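Local atomic coordinates of TonB-dependent siderophore receptor (Pseudomonas aeruginosa 39016, PDB entry 5NEC), a protein that probably takes up iron-siderophore complexes across the outer membrane as a TonB-dependent beta-barrel receptor. Residues His231-Asp237 / Lys278-Ser284; Ser307-Trp313 / Asn333-Thr339; Lys664-Asp668 / Lys710-Ala714. All coordinates share one frame; numbering follows the deposited sequence.

Contact 1 of 3, residues His231-Asp237 / Lys278-Ser284; sequences HYHLESD and KSRIDTS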
loop_
_atom_site.group_PDB
_atom_site.type_symbol
_atom_site.label_atom_id
_atom_site.label_comp_id
_atom_site.label_asym_id
_atom_site.label_seq_id
_atom_site.Cartn_x
_atom_site.Cartn_y
_atom_site.Cartn_z
ATOM N N HIS A 231 -7.303 19.328 3.036
ATOM C CA HIS A 231 -8.403 18.428 2.885
ATOM C C HIS A 231 -8.104 17.492 1.721
ATOM O O HIS A 231 -7.478 17.903 0.739
ATOM C CB HIS A 231 -9.732 19.161 2.694
ATOM C CG HIS A 231 -10.917 18.266 2.881
ATOM N ND1 HIS A 231 -11.505 18.061 4.112
ATOM C CD2 HIS A 231 -11.557 17.442 2.019
ATOM C CE1 HIS A 231 -12.482 17.179 3.988
ATOM N NE2 HIS A 231 -12.529 16.785 2.727
ATOM N N TYR A 232 -8.523 16.228 1.868
ATOM C CA TYR A 232 -8.369 15.193 0.855
ATOM C C TYR A 232 -9.727 14.508 0.593
ATOM O O TYR A 232 -10.391 14.032 1.505
ATOM C CB TYR A 232 -7.328 14.158 1.304
ATOM C CG TYR A 232 -7.104 13.059 0.288
ATOM C CD1 TYR A 232 -6.268 13.257 -0.794
ATOM C CD2 TYR A 232 -7.745 11.819 0.403
ATOM C CE1 TYR A 232 -6.050 12.258 -1.727
ATOM C CE2 TYR A 232 -7.541 10.815 -0.532
ATOM C CZ TYR A 232 -6.686 11.037 -1.591
ATOM O OH TYR A 232 -6.459 10.069 -2.540
ATOM N N HIS A 233 -10.123 14.450 -0.666
ATOM C CA HIS A 233 -11.379 13.860 -1.043
ATOM C C HIS A 233 -11.187 12.965 -2.257
ATOM O O HIS A 233 -10.670 13.436 -3.265
ATOM C CB HIS A 233 -12.395 14.938 -1.373
ATOM C CG HIS A 233 -13.743 14.393 -1.714
ATOM N ND1 HIS A 233 -14.648 14.017 -0.748
ATOM C CD2 HIS A 233 -14.322 14.109 -2.903
ATOM C CE1 HIS A 233 -15.732 13.531 -1.323
ATOM N NE2 HIS A 233 -15.560 13.575 -2.630
ATOM N N LEU A 234 -11.597 11.694 -2.150
ATOM C CA LEU A 234 -11.620 10.768 -3.282
ATOM C C LEU A 234 -12.914 9.962 -3.278
ATOM O O LEU A 234 -13.327 9.429 -2.248
ATOM C CB LEU A 234 -10.421 9.813 -3.232
ATOM C CG LEU A 234 -10.214 8.962 -4.506
ATOM C CD1 LEU A 234 -9.532 9.771 -5.599
ATOM C CD2 LEU A 234 -9.397 7.729 -4.197
ATOM N N GLU A 235 -13.523 9.857 -4.452
ATOM C CA GLU A 235 -14.768 9.137 -4.661
ATOM C C GLU A 235 -14.542 8.156 -5.795
ATOM O O GLU A 235 -13.938 8.524 -6.799
ATOM C CB GLU A 235 -15.846 10.130 -5.063
ATOM C CG GLU A 235 -17.280 9.635 -4.893
ATOM C CD GLU A 235 -18.195 10.774 -4.525
ATOM O OE1 GLU A 235 -17.895 11.423 -3.478
ATOM O OE2 GLU A 235 -19.176 11.034 -5.258
ATOM N N SER A 236 -14.990 6.915 -5.647
ATOM C CA SER A 236 -14.818 5.940 -6.713
ATOM C C SER A 236 -16.016 5.052 -6.914
ATOM O O SER A 236 -16.807 4.865 -6.019
ATOM C CB SER A 236 -13.542 5.126 -6.516
ATOM O OG SER A 236 -13.621 4.316 -5.395
ATOM N N ASP A 237 -16.142 4.532 -8.127
ATOM C CA ASP A 237 -17.317 3.779 -8.558
ATOM C C ASP A 237 -16.851 2.811 -9.642
ATOM O O ASP A 237 -16.703 3.183 -10.793
ATOM C CB ASP A 237 -18.403 4.731 -9.076
ATOM C CG ASP A 237 -19.665 4.003 -9.524
ATOM O OD1 ASP A 237 -20.069 3.011 -8.900
ATOM O OD2 ASP A 237 -20.275 4.423 -10.521
ATOM N N LYS A 278 -18.340 1.016 -4.607
ATOM C CA LYS A 278 -18.451 2.460 -4.420
ATOM C C LYS A 278 -17.739 2.847 -3.152
ATOM O O LYS A 278 -17.924 2.208 -2.137
ATOM C CB LYS A 278 -19.914 2.868 -4.297
ATOM C CG LYS A 278 -20.602 2.835 -5.624
ATOM C CD LYS A 278 -22.124 2.764 -5.502
ATOM C CE LYS A 278 -22.738 2.825 -6.892
ATOM N NZ LYS A 278 -24.137 2.309 -6.904
ATOM N N SER A 279 -16.918 3.888 -3.213
ATOM C CA SER A 279 -16.281 4.386 -2.010
ATOM C C SER A 279 -16.118 5.894 -2.029
ATOM O O SER A 279 -16.144 6.525 -3.078
ATOM C CB SER A 279 -14.957 3.657 -1.726
ATOM O OG SER A 279 -13.902 4.189 -2.465
ATOM N N ARG A 280 -16.020 6.448 -0.825
ATOM C CA ARG A 280 -15.849 7.863 -0.597
ATOM C C ARG A 280 -14.898 7.982 0.569
ATOM O O ARG A 280 -15.117 7.327 1.580
ATOM C CB ARG A 280 -17.185 8.507 -0.259
ATOM C CG ARG A 280 -17.116 10.025 -0.180
ATOM C CD ARG A 280 -18.478 10.656 0.140
ATOM N NE ARG A 280 -19.431 10.467 -0.969
ATOM C CZ ARG A 280 -20.556 11.160 -1.183
ATOM N NH1 ARG A 280 -20.940 12.152 -0.368
ATOM N NH2 ARG A 280 -21.299 10.864 -2.257
ATOM N N ILE A 281 -13.834 8.777 0.426
ATOM C CA ILE A 281 -12.999 9.138 1.568
ATOM C C ILE A 281 -12.869 10.664 1.671
ATOM O O ILE A 281 -12.712 11.345 0.668
ATOM C CB ILE A 281 -11.619 8.440 1.598
ATOM C CG1 ILE A 281 -10.825 8.950 2.806
ATOM C CG2 ILE A 281 -10.859 8.671 0.319
ATOM C CD1 ILE A 281 -9.782 7.990 3.326
ATOM N N ASP A 282 -13.000 11.176 2.900
ATOM C CA ASP A 282 -12.786 12.582 3.256
ATOM C C ASP A 282 -11.825 12.646 4.436
ATOM O O ASP A 282 -12.039 11.960 5.429
ATOM C CB ASP A 282 -14.093 13.222 3.663
ATOM C CG ASP A 282 -14.950 13.563 2.490
ATOM O OD1 ASP A 282 -14.588 14.531 1.798
ATOM O OD2 ASP A 282 -15.977 12.873 2.228
ATOM N N THR A 283 -10.772 13.452 4.327
ATOM C CA THR A 283 -9.788 13.610 5.398
ATOM C C THR A 283 -9.367 15.089 5.510
ATOM O O THR A 283 -8.973 15.713 4.521
ATOM C CB THR A 283 -8.585 12.693 5.142
ATOM O OG1 THR A 283 -9.042 11.350 5.197
ATOM C CG2 THR A 283 -7.511 12.827 6.196
ATOM N N SER A 284 -9.503 15.638 6.716
ATOM C CA SER A 284 -9.110 16.998 7.034
ATOM C C SER A 284 -7.953 16.894 7.988
ATOM O O SER A 284 -8.033 16.133 8.940
ATOM C CB SER A 284 -10.250 17.738 7.716
ATOM O OG SER A 284 -11.270 18.040 6.791
#

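Contact 2 of 3, residues Ser307-Trp313 / Asn333-Thr339; sequences SHQDYLW and NNRVSTT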
loop_
_atom_site.group_PDB
_atom_site.type_symbol
_atom_site.label_atom_id
_atom_site.label_comp_id
_atom_site.label_asym_id
_atom_site.label_seq_id
_atom_site.Cartn_x
_atom_site.Cartn_y
_atom_site.Cartn_z
ATOM N N SER A 307 -14.884 7.706 6.020
ATOM C CA SER A 307 -14.877 6.851 4.818
ATOM C C SER A 307 -16.090 5.939 4.737
ATOM O O SER A 307 -16.496 5.371 5.728
ATOM C CB SER A 307 -13.589 6.030 4.713
ATOM O OG SER A 307 -13.597 5.006 5.661
ATOM N N HIS A 308 -16.662 5.832 3.543
ATOM C CA HIS A 308 -17.801 4.985 3.274
ATOM C C HIS A 308 -17.407 3.970 2.188
ATOM O O HIS A 308 -16.710 4.307 1.221
ATOM C CB HIS A 308 -18.994 5.830 2.821
ATOM C CG HIS A 308 -20.232 5.026 2.568
ATOM N ND1 HIS A 308 -20.874 4.302 3.557
ATOM C CD2 HIS A 308 -20.934 4.808 1.429
ATOM C CE1 HIS A 308 -21.925 3.691 3.042
ATOM N NE2 HIS A 308 -21.990 3.988 1.756
ATOM N N GLN A 309 -17.840 2.729 2.361
ATOM C CA GLN A 309 -17.681 1.689 1.359
ATOM C C GLN A 309 -18.977 0.924 1.181
ATOM O O GLN A 309 -19.615 0.523 2.147
ATOM C CB GLN A 309 -16.583 0.737 1.767
ATOM C CG GLN A 309 -15.224 1.350 1.591
ATOM C CD GLN A 309 -14.132 0.470 2.133
ATOM O OE1 GLN A 309 -14.357 -0.293 3.075
ATOM N NE2 GLN A 309 -12.922 0.567 1.539
ATOM N N ASP A 310 -19.353 0.738 -0.071
ATOM C CA ASP A 310 -20.560 0.039 -0.448
ATOM C C ASP A 310 -20.182 -0.888 -1.639
ATOM O O ASP A 310 -20.100 -0.437 -2.810
ATOM C CB ASP A 310 -21.638 1.080 -0.777
ATOM C CG ASP A 310 -23.005 0.478 -1.012
ATOM O OD1 ASP A 310 -23.254 -0.718 -0.727
ATOM O OD2 ASP A 310 -23.856 1.221 -1.520
ATOM N N TYR A 311 -19.898 -2.155 -1.295
ATOM C CA TYR A 311 -19.333 -3.155 -2.206
ATOM C C TYR A 311 -20.254 -4.366 -2.308
ATOM O O TYR A 311 -20.742 -4.843 -1.291
ATOM C CB TYR A 311 -17.978 -3.675 -1.694
ATOM C CG TYR A 311 -16.824 -2.694 -1.598
ATOM C CD1 TYR A 311 -16.928 -1.374 -2.051
ATOM C CD2 TYR A 311 -15.589 -3.095 -1.071
ATOM C CE1 TYR A 311 -15.858 -0.494 -1.968
ATOM C CE2 TYR A 311 -14.507 -2.214 -0.995
ATOM C CZ TYR A 311 -14.652 -0.921 -1.442
ATOM O OH TYR A 311 -13.619 -0.024 -1.382
ATOM N N LEU A 312 -20.451 -4.864 -3.529
ATOM C CA LEU A 312 -21.106 -6.147 -3.807
ATOM C C LEU A 312 -20.456 -6.785 -5.037
ATOM O O LEU A 312 -20.520 -6.229 -6.145
ATOM C CB LEU A 312 -22.588 -5.943 -4.083
ATOM C CG LEU A 312 -23.428 -7.108 -4.640
ATOM C CD1 LEU A 312 -23.378 -8.250 -3.687
ATOM C CD2 LEU A 312 -24.878 -6.723 -4.862
ATOM N N TRP A 313 -19.861 -7.958 -4.857
ATOM C CA TRP A 313 -19.094 -8.574 -5.933
ATOM C C TRP A 313 -19.280 -10.091 -5.964
ATOM O O TRP A 313 -19.868 -10.679 -5.053
ATOM C CB TRP A 313 -17.615 -8.174 -5.822
ATOM C CG TRP A 313 -16.842 -8.858 -4.754
ATOM C CD1 TRP A 313 -16.002 -9.903 -4.922
ATOM C CD2 TRP A 313 -16.818 -8.539 -3.360
ATOM N NE1 TRP A 313 -15.457 -10.279 -3.718
ATOM C CE2 TRP A 313 -15.929 -9.451 -2.737
ATOM C CE3 TRP A 313 -17.440 -7.559 -2.570
ATOM C CZ2 TRP A 313 -15.662 -9.426 -1.346
ATOM C CZ3 TRP A 313 -17.167 -7.539 -1.194
ATOM C CH2 TRP A 313 -16.294 -8.472 -0.602
ATOM N N ASN A 333 -20.506 -11.792 -2.576
ATOM C CA ASN A 333 -19.959 -11.277 -1.332
ATOM C C ASN A 333 -20.155 -9.780 -1.313
ATOM O O ASN A 333 -20.282 -9.142 -2.370
ATOM C CB ASN A 333 -18.486 -11.625 -1.213
ATOM C CG ASN A 333 -18.025 -11.764 0.237
ATOM O OD1 ASN A 333 -18.685 -11.318 1.184
ATOM N ND2 ASN A 333 -16.886 -12.403 0.415
ATOM N N ASN A 334 -20.224 -9.221 -0.109
ATOM C CA ASN A 334 -20.535 -7.806 0.035
ATOM C C ASN A 334 -20.050 -7.220 1.340
ATOM O O ASN A 334 -19.769 -7.933 2.312
ATOM C CB ASN A 334 -22.041 -7.568 -0.096
ATOM C CG ASN A 334 -22.813 -8.064 1.096
ATOM O OD1 ASN A 334 -22.818 -7.435 2.150
ATOM N ND2 ASN A 334 -23.493 -9.182 0.938
ATOM N N ARG A 335 -19.971 -5.893 1.341
ATOM C CA ARG A 335 -19.678 -5.135 2.541
ATOM C C ARG A 335 -20.195 -3.697 2.420
ATOM O O ARG A 335 -20.003 -3.031 1.395
ATOM C CB ARG A 335 -18.189 -5.135 2.819
ATOM C CG ARG A 335 -17.864 -4.612 4.211
ATOM C CD ARG A 335 -16.443 -4.910 4.664
ATOM N NE ARG A 335 -15.492 -4.965 3.549
ATOM C CZ ARG A 335 -15.092 -3.924 2.811
ATOM N NH1 ARG A 335 -15.559 -2.690 3.021
ATOM N NH2 ARG A 335 -14.233 -4.134 1.828
ATOM N N VAL A 336 -20.892 -3.258 3.462
ATOM C CA VAL A 336 -21.268 -1.871 3.636
ATOM C C VAL A 336 -20.623 -1.398 4.925
ATOM O O VAL A 336 -20.817 -1.999 5.978
ATOM C CB VAL A 336 -22.781 -1.676 3.689
ATOM C CG1 VAL A 336 -23.100 -0.201 3.864
ATOM C CG2 VAL A 336 -23.412 -2.248 2.412
ATOM N N SER A 337 -19.864 -0.317 4.830
ATOM C CA SER A 337 -19.019 0.097 5.916
ATOM C C SER A 337 -18.956 1.625 6.029
ATOM O O SER A 337 -18.882 2.301 5.017
ATOM C CB SER A 337 -17.646 -0.491 5.657
ATOM O OG SER A 337 -16.714 -0.132 6.649
ATOM N N THR A 338 -19.022 2.161 7.249
ATOM C CA THR A 338 -18.731 3.583 7.494
ATOM C C THR A 338 -17.757 3.694 8.631
ATOM O O THR A 338 -17.928 3.032 9.641
ATOM C CB THR A 338 -19.982 4.425 7.837
ATOM O OG1 THR A 338 -20.889 4.373 6.744
ATOM C CG2 THR A 338 -19.624 5.908 8.067
ATOM N N THR A 339 -16.745 4.534 8.475
ATOM C CA THR A 339 -15.747 4.722 9.514
ATOM C C THR A 339 -15.462 6.205 9.708
ATOM O O THR A 339 -15.362 6.960 8.750
ATOM C CB THR A 339 -14.435 3.961 9.197
ATOM O OG1 THR A 339 -14.721 2.569 9.049
ATOM C CG2 THR A 339 -13.446 4.080 10.314
#

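Contact 3 of 3, residues Lys664-Asp668 / Lys710-Ala714; sequences KVYGD and KAYAA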
loop_
_atom_site.group_PDB
_atom_site.type_symbol
_atom_site.label_atom_id
_atom_site.label_comp_id
_atom_site.label_asym_id
_atom_site.label_seq_id
_atom_site.Cartn_x
_atom_site.Cartn_y
_atom_site.Cartn_z
ATOM N N LYS A 664 6.443 -18.084 -6.326
ATOM C CA LYS A 664 5.099 -18.551 -5.996
ATOM C C LYS A 664 4.663 -18.007 -4.617
ATOM O O LYS A 664 5.496 -17.670 -3.772
ATOM C CB LYS A 664 5.006 -20.080 -6.064
ATOM C CG LYS A 664 5.636 -20.839 -4.901
ATOM C CD LYS A 664 5.438 -22.357 -5.018
ATOM C CE LYS A 664 6.235 -22.958 -6.170
ATOM N NZ LYS A 664 5.912 -24.398 -6.348
ATOM N N VAL A 665 3.359 -17.860 -4.430
ATOM C CA VAL A 665 2.820 -17.317 -3.201
ATOM C C VAL A 665 1.619 -18.164 -2.787
ATOM O O VAL A 665 0.683 -18.341 -3.581
ATOM C CB VAL A 665 2.375 -15.855 -3.415
ATOM C CG1 VAL A 665 1.558 -15.361 -2.228
ATOM C CG2 VAL A 665 3.577 -14.952 -3.664
ATOM N N TYR A 666 1.654 -18.668 -1.559
ATOM C CA TYR A 666 0.540 -19.394 -0.974
ATOM C C TYR A 666 -0.542 -18.462 -0.442
ATOM O O TYR A 666 -0.256 -17.412 0.116
ATOM C CB TYR A 666 1.010 -20.255 0.190
ATOM C CG TYR A 666 1.898 -21.378 -0.228
ATOM C CD1 TYR A 666 1.355 -22.564 -0.741
ATOM C CD2 TYR A 666 3.279 -21.281 -0.098
ATOM C CE1 TYR A 666 2.176 -23.621 -1.112
ATOM C CE2 TYR A 666 4.097 -22.334 -0.476
ATOM C CZ TYR A 666 3.543 -23.488 -0.980
ATOM O OH TYR A 666 4.364 -24.498 -1.354
ATOM N N GLY A 667 -1.778 -18.891 -0.605
ATOM C CA GLY A 667 -2.932 -18.179 -0.117
ATOM C C GLY A 667 -3.254 -18.459 1.335
ATOM O O GLY A 667 -3.759 -17.582 2.023
ATOM N N ASP A 668 -3.004 -19.680 1.802
ATOM C CA ASP A 668 -3.446 -20.096 3.149
ATOM C C ASP A 668 -2.300 -20.594 4.012
ATOM O O ASP A 668 -1.271 -21.031 3.486
ATOM C CB ASP A 668 -4.558 -21.160 3.078
ATOM C CG ASP A 668 -4.135 -22.440 2.324
ATOM O OD1 ASP A 668 -3.264 -22.358 1.414
ATOM O OD2 ASP A 668 -4.686 -23.530 2.629
ATOM N N LYS A 710 -2.642 -11.461 -6.434
ATOM C CA LYS A 710 -3.111 -11.732 -5.059
ATOM C C LYS A 710 -3.655 -13.146 -4.985
ATOM O O LYS A 710 -4.465 -13.553 -5.832
ATOM C CB LYS A 710 -4.224 -10.770 -4.616
ATOM C CG LYS A 710 -3.920 -9.284 -4.770
ATOM C CD LYS A 710 -5.185 -8.462 -4.747
ATOM C CE LYS A 710 -4.870 -7.006 -5.028
ATOM N NZ LYS A 710 -4.319 -6.780 -6.387
ATOM N N ALA A 711 -3.190 -13.887 -3.982
ATOM C CA ALA A 711 -3.661 -15.232 -3.707
ATOM C C ALA A 711 -4.471 -15.171 -2.428
ATOM O O ALA A 711 -3.918 -14.880 -1.382
ATOM C CB ALA A 711 -2.473 -16.167 -3.535
ATOM N N TYR A 712 -5.769 -15.426 -2.505
ATOM C CA TYR A 712 -6.619 -15.455 -1.308
ATOM C C TYR A 712 -6.585 -16.823 -0.647
ATOM O O TYR A 712 -6.184 -17.813 -1.248
ATOM C CB TYR A 712 -8.050 -14.986 -1.628
ATOM C CG TYR A 712 -8.027 -13.614 -2.263
ATOM C CD1 TYR A 712 -7.602 -12.491 -1.535
ATOM C CD2 TYR A 712 -8.346 -13.438 -3.609
ATOM C CE1 TYR A 712 -7.550 -11.229 -2.118
ATOM C CE2 TYR A 712 -8.303 -12.184 -4.201
ATOM C CZ TYR A 712 -7.897 -11.083 -3.455
ATOM O OH TYR A 712 -7.848 -9.855 -4.070
ATOM N N ALA A 713 -7.001 -16.851 0.613
ATOM C CA ALA A 713 -6.901 -18.050 1.455
ATOM C C ALA A 713 -7.770 -19.208 0.999
ATOM O O ALA A 713 -7.473 -20.361 1.309
ATOM C CB ALA A 713 -7.225 -17.721 2.902
ATOM N N ALA A 714 -8.840 -18.902 0.282
ATOM C CA ALA A 714 -9.707 -19.901 -0.270
ATOM C C ALA A 714 -10.301 -19.419 -1.590
ATOM O O ALA A 714 -10.317 -18.226 -1.876
ATOM C CB ALA A 714 -10.807 -20.241 0.722
#

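Contact 1 of 3, residues His231-Asp237 / Lys278-Ser284
His231-Asp237 and Lys278-Ser284 run antiparallel at 177°, their axes 4.6 Å apart, with Tyr232/Thr283, Leu234/Ile281 and Ser236/Ser279 as the hydrogen-bonded pairs, each closed by two N-H...O bonds. The polar side chains of the intervening pairs carry most of the detail. Asp282 OD1 is gripped twice: His233 ND1 donates to it over 2.6 Å, meeting the oxygen from above the carboxylate plane, and His231 NE2 donates over 3.2 Å in an almost straight bond that uses the anti lone pair. Both imidazoles reach it with CG anti to the backbone N (chi1 -165° in His231 and -177° in His233), which lays each ring across toward the neighbouring strand and keeps the oxygen at the ring edge. The other nitrogen of His231, ND1, is hydrogen-bonded to Ser284 OG at 2.7 Å, so that both ring nitrogens are engaged and the rotation of the ring is fixed. Two donors on one oxygen would tend to stabilise the charged carboxylate.

These strands are neighbours in the transmembrane barrel, and their side chains alternate between its outside and its lumen. On the outward row, beyond the histidines, Glu235 and Arg280 point the same way with carboxylate and guanidinium nearly parallel; OE1 sits over the guanidinium face, 3.1 Å from NE, a salt bridge of charge alone with no N-H aimed at the oxygen. His233 NE2 also donates to Glu235 OE1, extending the polar chain.

The lumen side is simpler. Ile281 CG2 packs 3.8 Å from Leu234 CB and also reaches the edge of the Tyr232 ring, while residues Asp113, Thr114 and Gln117 of the plug touch Ile281. Further along, the hydroxyls of Ser236 and Ser279 are hydrogen-bonded, OG to OG, at 2.9 Å.

Contact 2 of 3, residues Ser307-Trp313 / Asn333-Thr339
Trp313 lays the face of its six-membered ring against Asn333, whose CB stands 3.8 Å from the ring centroid in a CH-pi contact, with indole and amide planes only 22° apart. Both belong to a long antiparallel beta hairpin of the barrel wall, strands 296-316 and 327-354, and they sit on its lumen side. The indole gets there because CG lies between the backbone N and the carbonyl carbon (chi1 76°), which folds the ring over the opposite strand. The Asn333 amide is held over the ring: OD1 accepts the backbone N-H of Asn334 and ND2 bonds to Gln315.

Next on this side, Arg335 bends at chi3 and runs alongside Tyr311, NH2 approaching the ring obliquely, 3.4 Å from CD2. Pro90 of the plug touches that tyrosine. Facing outward, Val336 CG2 rests against Asp310 OD1, an oxygen whose hydrogen bond goes to the Tyr377 hydroxyl, and Thr338 OG1 and His308 ND1 are hydrogen-bonded at the imidazole edge, 3.2 Å apart. Back in the lumen, Arg335 NH1 gives a weak hydrogen bond to Gln309 OE1: the atoms are 2.7 Å apart, but the angle at the hydrogen is only 126°.

Contact 3 of 3, residues Lys664-Asp668 / Lys710-Ala714
Gly667 (phi -84°, psi -34°) and Ala713 both leave the extended conformation, and these bends bring the backbones side by side, CA to CA at 4.3 Å. With no side chain on Gly667, its CA can approach Tyr712 O to 3.5 Å in a CA-H...O contact. A second CA-H...O contact runs the other way, Ala713 CA to Gly667 O at 3.2 Å. Before the turn, Ala711 points its methyl at the segment 664-668, with CB 3.8 Å from Val665 O and 4.3 Å from Val665 CG1. Beyond it, Asp668 CB comes within 3.5 Å of Ala713 O.

The carboxylate of Asp668 is occupied at home, bonding Thr672 OG1 and Val673 N across the turn that joins strands 653-666 and 674-688. The partner segment starts the connection from strand 708-711 to strand 716-719, a short hairpin, consistent with a loop folded in toward the plug; its Lys710 reaches Gln71 of the plug. Tyr712 O, besides meeting the glycine, accepts a hydrogen bond from the Tyr246 hydroxyl. Across the two segments there is no hydrogen bond or salt bridge, so the hairpin meets the end of the barrel strand and the turn after it through close fit and weak C-H...O contacts.

In the fold
From the N terminus, the plug comes first and the barrel follows. Contact 1 closes a loop of 40 residues, mostly irregular, between strands 225-238 and 276-291. Contact 2 then closes the much shorter 19-residue tip of the next hairpin. The two adjoin, since strand 296-316 pairs with 276-291: Lys278 and Arg280 bond through their backbones to Asp310 and His308, giving four consecutive strands of wall. Contact 3 comes far later, closing 41 residues that include strands 674-688 and 693-700, and sets the 708-711 hairpin against the wall; its nearest atoms are about 7 Å from contact 2. All three are in series, with none nested or crossing.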